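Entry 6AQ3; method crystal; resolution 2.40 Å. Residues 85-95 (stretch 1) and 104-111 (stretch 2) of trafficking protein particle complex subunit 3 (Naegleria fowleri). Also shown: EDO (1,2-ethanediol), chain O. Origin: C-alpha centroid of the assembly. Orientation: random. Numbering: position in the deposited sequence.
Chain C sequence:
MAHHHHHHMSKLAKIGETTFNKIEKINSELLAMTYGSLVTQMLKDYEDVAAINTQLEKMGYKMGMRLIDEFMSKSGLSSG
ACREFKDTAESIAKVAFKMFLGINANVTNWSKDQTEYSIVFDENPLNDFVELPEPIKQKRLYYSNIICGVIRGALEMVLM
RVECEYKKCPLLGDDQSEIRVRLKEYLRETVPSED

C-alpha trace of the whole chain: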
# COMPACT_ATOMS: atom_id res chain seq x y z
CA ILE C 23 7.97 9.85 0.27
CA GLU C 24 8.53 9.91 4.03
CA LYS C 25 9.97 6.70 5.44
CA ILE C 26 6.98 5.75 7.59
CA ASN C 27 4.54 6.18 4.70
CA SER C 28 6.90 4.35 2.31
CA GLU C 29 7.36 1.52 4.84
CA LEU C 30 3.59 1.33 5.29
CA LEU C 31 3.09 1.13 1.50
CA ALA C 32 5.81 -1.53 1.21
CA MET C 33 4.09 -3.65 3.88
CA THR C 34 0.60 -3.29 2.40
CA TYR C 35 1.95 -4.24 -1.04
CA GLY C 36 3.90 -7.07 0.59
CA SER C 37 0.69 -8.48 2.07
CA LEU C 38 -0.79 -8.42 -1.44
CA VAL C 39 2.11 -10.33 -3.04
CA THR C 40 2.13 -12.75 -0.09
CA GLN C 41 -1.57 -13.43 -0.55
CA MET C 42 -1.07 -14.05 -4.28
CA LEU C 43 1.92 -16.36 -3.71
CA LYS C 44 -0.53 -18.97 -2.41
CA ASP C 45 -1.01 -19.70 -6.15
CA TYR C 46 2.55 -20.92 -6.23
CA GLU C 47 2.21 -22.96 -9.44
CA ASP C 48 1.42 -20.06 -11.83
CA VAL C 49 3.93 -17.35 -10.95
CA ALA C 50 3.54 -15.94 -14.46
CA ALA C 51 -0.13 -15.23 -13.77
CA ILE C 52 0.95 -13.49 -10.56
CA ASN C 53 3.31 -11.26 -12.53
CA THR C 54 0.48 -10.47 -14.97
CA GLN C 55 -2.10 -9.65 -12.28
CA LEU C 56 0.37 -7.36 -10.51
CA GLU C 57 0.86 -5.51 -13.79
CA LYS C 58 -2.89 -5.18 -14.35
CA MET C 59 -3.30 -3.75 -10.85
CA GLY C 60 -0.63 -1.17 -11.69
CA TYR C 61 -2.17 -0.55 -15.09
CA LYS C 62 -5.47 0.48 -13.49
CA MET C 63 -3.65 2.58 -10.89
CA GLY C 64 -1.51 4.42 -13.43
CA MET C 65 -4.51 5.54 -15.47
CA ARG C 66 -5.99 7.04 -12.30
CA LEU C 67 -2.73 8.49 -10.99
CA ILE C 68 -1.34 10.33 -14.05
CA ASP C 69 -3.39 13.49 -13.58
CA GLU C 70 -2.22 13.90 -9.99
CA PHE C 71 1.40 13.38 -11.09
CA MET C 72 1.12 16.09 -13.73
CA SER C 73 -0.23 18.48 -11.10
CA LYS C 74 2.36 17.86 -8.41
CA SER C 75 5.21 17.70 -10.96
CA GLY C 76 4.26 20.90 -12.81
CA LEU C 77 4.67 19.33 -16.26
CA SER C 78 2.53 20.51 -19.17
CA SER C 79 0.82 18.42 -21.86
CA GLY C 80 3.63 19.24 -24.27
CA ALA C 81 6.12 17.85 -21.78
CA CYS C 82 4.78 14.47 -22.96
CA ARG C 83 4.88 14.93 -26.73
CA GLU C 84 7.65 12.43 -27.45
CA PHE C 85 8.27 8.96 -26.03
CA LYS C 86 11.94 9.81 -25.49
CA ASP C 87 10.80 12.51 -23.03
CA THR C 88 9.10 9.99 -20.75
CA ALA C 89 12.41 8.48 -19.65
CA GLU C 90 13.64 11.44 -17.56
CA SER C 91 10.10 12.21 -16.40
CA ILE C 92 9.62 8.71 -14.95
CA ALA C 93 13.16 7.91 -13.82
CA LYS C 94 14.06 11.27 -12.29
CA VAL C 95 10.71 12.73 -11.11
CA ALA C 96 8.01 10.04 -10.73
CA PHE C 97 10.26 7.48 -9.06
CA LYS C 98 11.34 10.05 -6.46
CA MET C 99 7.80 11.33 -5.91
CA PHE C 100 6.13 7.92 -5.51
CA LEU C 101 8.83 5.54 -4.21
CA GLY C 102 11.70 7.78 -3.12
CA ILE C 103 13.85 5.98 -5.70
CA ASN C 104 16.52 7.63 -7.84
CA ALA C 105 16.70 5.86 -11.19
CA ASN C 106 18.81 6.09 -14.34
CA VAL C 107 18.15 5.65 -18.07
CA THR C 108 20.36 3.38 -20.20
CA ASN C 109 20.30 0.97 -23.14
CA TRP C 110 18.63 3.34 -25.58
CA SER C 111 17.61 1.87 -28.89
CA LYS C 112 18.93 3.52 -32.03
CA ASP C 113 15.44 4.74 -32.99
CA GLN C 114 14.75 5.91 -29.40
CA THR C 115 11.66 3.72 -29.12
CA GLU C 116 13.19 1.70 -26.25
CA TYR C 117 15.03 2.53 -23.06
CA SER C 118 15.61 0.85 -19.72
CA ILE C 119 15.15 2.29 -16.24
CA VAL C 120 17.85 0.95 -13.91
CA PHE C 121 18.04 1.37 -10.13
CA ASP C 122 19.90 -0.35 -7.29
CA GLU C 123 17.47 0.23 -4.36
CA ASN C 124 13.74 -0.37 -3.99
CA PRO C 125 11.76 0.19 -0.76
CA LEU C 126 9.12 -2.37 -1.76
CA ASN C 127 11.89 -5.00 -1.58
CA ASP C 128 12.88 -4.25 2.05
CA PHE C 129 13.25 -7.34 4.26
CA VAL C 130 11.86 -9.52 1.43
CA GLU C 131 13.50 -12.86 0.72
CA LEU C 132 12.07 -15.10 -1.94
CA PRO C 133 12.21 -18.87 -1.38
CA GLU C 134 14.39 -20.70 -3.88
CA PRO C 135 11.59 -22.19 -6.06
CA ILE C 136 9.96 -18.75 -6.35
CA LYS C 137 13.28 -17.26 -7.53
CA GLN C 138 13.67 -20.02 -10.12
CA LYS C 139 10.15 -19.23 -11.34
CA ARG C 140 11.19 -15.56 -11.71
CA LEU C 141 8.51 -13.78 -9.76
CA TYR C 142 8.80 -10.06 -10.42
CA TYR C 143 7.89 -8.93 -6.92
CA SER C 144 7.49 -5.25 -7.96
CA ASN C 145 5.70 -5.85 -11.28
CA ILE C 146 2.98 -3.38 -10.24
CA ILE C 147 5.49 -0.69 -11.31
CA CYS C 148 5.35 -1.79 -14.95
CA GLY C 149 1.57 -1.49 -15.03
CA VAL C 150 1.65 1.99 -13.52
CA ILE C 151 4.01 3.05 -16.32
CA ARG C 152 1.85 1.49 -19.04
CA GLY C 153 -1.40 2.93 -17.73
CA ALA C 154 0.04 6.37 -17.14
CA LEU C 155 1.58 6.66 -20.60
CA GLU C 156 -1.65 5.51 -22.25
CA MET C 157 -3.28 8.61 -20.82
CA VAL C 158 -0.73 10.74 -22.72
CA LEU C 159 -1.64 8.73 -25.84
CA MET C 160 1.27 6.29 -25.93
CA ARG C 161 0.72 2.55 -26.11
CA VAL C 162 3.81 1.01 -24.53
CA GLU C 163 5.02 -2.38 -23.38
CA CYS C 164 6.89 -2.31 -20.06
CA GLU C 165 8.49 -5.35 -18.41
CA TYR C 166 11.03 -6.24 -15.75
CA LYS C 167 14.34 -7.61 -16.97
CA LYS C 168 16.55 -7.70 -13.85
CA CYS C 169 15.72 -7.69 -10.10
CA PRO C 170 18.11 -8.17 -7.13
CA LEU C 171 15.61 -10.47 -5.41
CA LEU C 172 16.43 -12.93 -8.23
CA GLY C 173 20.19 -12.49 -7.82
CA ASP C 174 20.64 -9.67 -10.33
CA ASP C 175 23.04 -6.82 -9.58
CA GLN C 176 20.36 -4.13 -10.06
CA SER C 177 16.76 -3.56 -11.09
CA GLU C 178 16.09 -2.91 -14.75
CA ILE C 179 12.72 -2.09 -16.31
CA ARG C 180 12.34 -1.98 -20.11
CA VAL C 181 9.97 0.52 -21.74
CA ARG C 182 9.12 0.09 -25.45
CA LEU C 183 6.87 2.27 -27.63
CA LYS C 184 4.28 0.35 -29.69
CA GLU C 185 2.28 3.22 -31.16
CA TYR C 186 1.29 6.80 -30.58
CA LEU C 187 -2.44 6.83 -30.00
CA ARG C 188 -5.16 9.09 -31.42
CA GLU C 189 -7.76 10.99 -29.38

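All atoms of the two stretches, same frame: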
# COMPACT_ATOMS: atom_id res chain seq x y z
N PHE C 85 7.99 10.12 -26.87
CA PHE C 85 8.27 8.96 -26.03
C PHE C 85 9.62 9.10 -25.35
O PHE C 85 9.78 8.69 -24.19
CB PHE C 85 8.22 7.69 -26.87
CG PHE C 85 8.64 6.43 -26.11
CD1 PHE C 85 7.80 5.81 -25.20
CD2 PHE C 85 9.90 5.88 -26.33
CE1 PHE C 85 8.19 4.66 -24.53
CE2 PHE C 85 10.30 4.74 -25.67
CZ PHE C 85 9.44 4.13 -24.76
N LYS C 86 10.62 9.60 -26.07
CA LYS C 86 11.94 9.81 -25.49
C LYS C 86 11.88 10.69 -24.25
O LYS C 86 12.69 10.52 -23.34
CB LYS C 86 12.88 10.42 -26.53
N ASP C 87 10.92 11.62 -24.18
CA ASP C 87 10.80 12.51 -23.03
C ASP C 87 10.33 11.79 -21.77
O ASP C 87 10.58 12.27 -20.66
CB ASP C 87 9.81 13.64 -23.31
CG ASP C 87 10.20 14.49 -24.50
OD1 ASP C 87 11.41 14.74 -24.66
OD2 ASP C 87 9.28 14.90 -25.26
N THR C 88 9.64 10.65 -21.92
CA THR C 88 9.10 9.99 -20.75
C THR C 88 10.19 9.43 -19.86
O THR C 88 9.96 9.27 -18.66
CB THR C 88 8.15 8.86 -21.16
OG1 THR C 88 8.91 7.81 -21.78
CG2 THR C 88 7.10 9.39 -22.16
N ALA C 89 11.37 9.15 -20.42
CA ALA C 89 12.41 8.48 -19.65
C ALA C 89 12.85 9.32 -18.45
O ALA C 89 12.83 8.84 -17.31
CB ALA C 89 13.60 8.16 -20.55
N GLU C 90 13.24 10.58 -18.68
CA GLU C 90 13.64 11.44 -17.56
C GLU C 90 12.47 11.70 -16.63
O GLU C 90 12.62 11.71 -15.41
CB GLU C 90 14.24 12.75 -18.09
N SER C 91 11.28 11.90 -17.21
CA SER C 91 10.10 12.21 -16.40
C SER C 91 9.81 11.09 -15.40
O SER C 91 9.51 11.36 -14.23
CB SER C 91 8.90 12.41 -17.32
OG SER C 91 9.13 13.47 -18.23
N ILE C 92 9.89 9.84 -15.85
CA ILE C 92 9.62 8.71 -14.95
C ILE C 92 10.80 8.46 -14.02
O ILE C 92 10.64 8.40 -12.80
CB ILE C 92 9.28 7.45 -15.76
CG1 ILE C 92 7.98 7.65 -16.54
CG2 ILE C 92 9.17 6.25 -14.83
CD1 ILE C 92 7.77 6.59 -17.61
N ALA C 93 12.00 8.34 -14.59
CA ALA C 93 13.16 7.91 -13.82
C ALA C 93 13.58 8.95 -12.79
O ALA C 93 13.97 8.60 -11.66
CB ALA C 93 14.33 7.58 -14.75
N LYS C 94 13.52 10.23 -13.15
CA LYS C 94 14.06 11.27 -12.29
C LYS C 94 13.02 11.98 -11.44
O LYS C 94 13.39 12.56 -10.42
CB LYS C 94 14.80 12.32 -13.13
CG LYS C 94 15.93 11.78 -13.98
CD LYS C 94 17.04 11.17 -13.16
CE LYS C 94 18.23 10.88 -14.07
NZ LYS C 94 19.31 10.15 -13.38
N VAL C 95 11.75 12.00 -11.85
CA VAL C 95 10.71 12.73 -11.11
C VAL C 95 9.71 11.77 -10.46
O VAL C 95 9.55 11.78 -9.24
CB VAL C 95 10.00 13.76 -12.02
CG1 VAL C 95 8.94 14.56 -11.25
CG2 VAL C 95 11.02 14.74 -12.60
N ASN C 104 15.80 6.98 -6.75
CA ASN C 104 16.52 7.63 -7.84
C ASN C 104 16.85 6.57 -8.88
O ASN C 104 17.45 5.54 -8.55
CB ASN C 104 17.79 8.33 -7.35
CG ASN C 104 17.95 8.28 -5.85
OD1 ASN C 104 17.40 9.11 -5.12
ND2 ASN C 104 18.72 7.31 -5.36
N ALA C 105 16.47 6.82 -10.12
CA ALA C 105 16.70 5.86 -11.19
C ALA C 105 17.52 6.49 -12.32
O ALA C 105 17.71 7.72 -12.39
CB ALA C 105 15.36 5.34 -11.74
N ASN C 106 18.05 5.63 -13.18
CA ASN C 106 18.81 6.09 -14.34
C ASN C 106 18.28 5.43 -15.61
O ASN C 106 17.68 4.35 -15.57
CB ASN C 106 20.28 5.82 -14.11
CG ASN C 106 20.88 6.78 -13.10
OD1 ASN C 106 20.63 7.98 -13.16
ND2 ASN C 106 21.57 6.24 -12.10
N VAL C 107 18.54 6.09 -16.73
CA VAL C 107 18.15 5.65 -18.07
C VAL C 107 19.37 5.16 -18.83
O VAL C 107 20.37 5.88 -18.94
CB VAL C 107 17.47 6.78 -18.86
CG1 VAL C 107 17.13 6.30 -20.26
CG2 VAL C 107 16.22 7.26 -18.16
N THR C 108 19.27 3.97 -19.43
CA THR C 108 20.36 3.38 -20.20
C THR C 108 19.76 2.55 -21.32
O THR C 108 18.54 2.46 -21.48
CB THR C 108 21.25 2.46 -19.35
OG1 THR C 108 20.51 1.27 -19.02
CG2 THR C 108 21.74 3.12 -18.07
N ASN C 109 20.66 1.94 -22.11
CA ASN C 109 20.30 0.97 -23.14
C ASN C 109 19.27 1.53 -24.12
O ASN C 109 18.29 0.86 -24.47
CB ASN C 109 19.79 -0.33 -22.51
CG ASN C 109 20.77 -0.94 -21.51
OD1 ASN C 109 20.37 -1.64 -20.58
ND2 ASN C 109 22.06 -0.68 -21.71
N TRP C 110 19.49 2.76 -24.57
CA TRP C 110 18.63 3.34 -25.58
C TRP C 110 18.70 2.53 -26.87
O TRP C 110 19.75 1.99 -27.22
CB TRP C 110 19.03 4.78 -25.90
CG TRP C 110 18.54 5.76 -24.94
CD1 TRP C 110 19.23 6.33 -23.92
CD2 TRP C 110 17.22 6.31 -24.89
NE1 TRP C 110 18.42 7.21 -23.24
CE2 TRP C 110 17.18 7.21 -23.81
CE3 TRP C 110 16.06 6.11 -25.67
CZ2 TRP C 110 16.03 7.91 -23.47
CZ3 TRP C 110 14.92 6.80 -25.33
CH2 TRP C 110 14.91 7.70 -24.24
N SER C 111 17.57 2.41 -27.55
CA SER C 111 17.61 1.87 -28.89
C SER C 111 18.02 2.96 -29.88
O SER C 111 17.92 4.16 -29.59
CB SER C 111 16.26 1.28 -29.28
OG SER C 111 15.26 2.27 -29.31
C1 EDO O . 11.15 9.10 -29.71
O1 EDO O . 10.44 9.83 -28.70
C2 EDO O . 10.28 7.99 -30.30
O2 EDO O . 9.09 8.55 -30.86

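Strand 106-108 runs at 145° to the helix of 85-95, flanked by loop, and the fit depends on small residues on the helix. The CA atoms of A93 and A105 are 4.9 Å apart, whereas those of K86 and W110 are 9.3 Å apart, so the gap widens like a wedge and the side chains of the second stretch grow along it. At the narrow end methyl meets methyl, with A93 CB 3.9 Å from A105 CB; this closeness also lets A105 N make a weak hydrogen bond of 3.4 Å to A93 O.

A89, one turn before A93, also points toward the other stretch, and the two leave a shallow hollow between them. V107, in the t rotamer, fills it: its CG2 lies 3.7 Å from A89 CB and 3.9 Å from A93 CB, while CG1 also lies 4.0 Å from A89 CB. At the wide end the W110 indole spans the gap, placing CZ2 3.8 Å from A89 CB and the ring edge, at CH2, 3.7 Å from K86 O. The contact buries 381 Å², both sides summed; A89, A93 and A105 are buried, where small apolar methyls suit the close packing.

Polar contacts flank the narrow end. K94 starts away from the strand, but its long chain curls back so that NZ donates to N106 OD1 (2.5 Å) and A105 O (3.1 Å), two acceptors 3.0 Å apart.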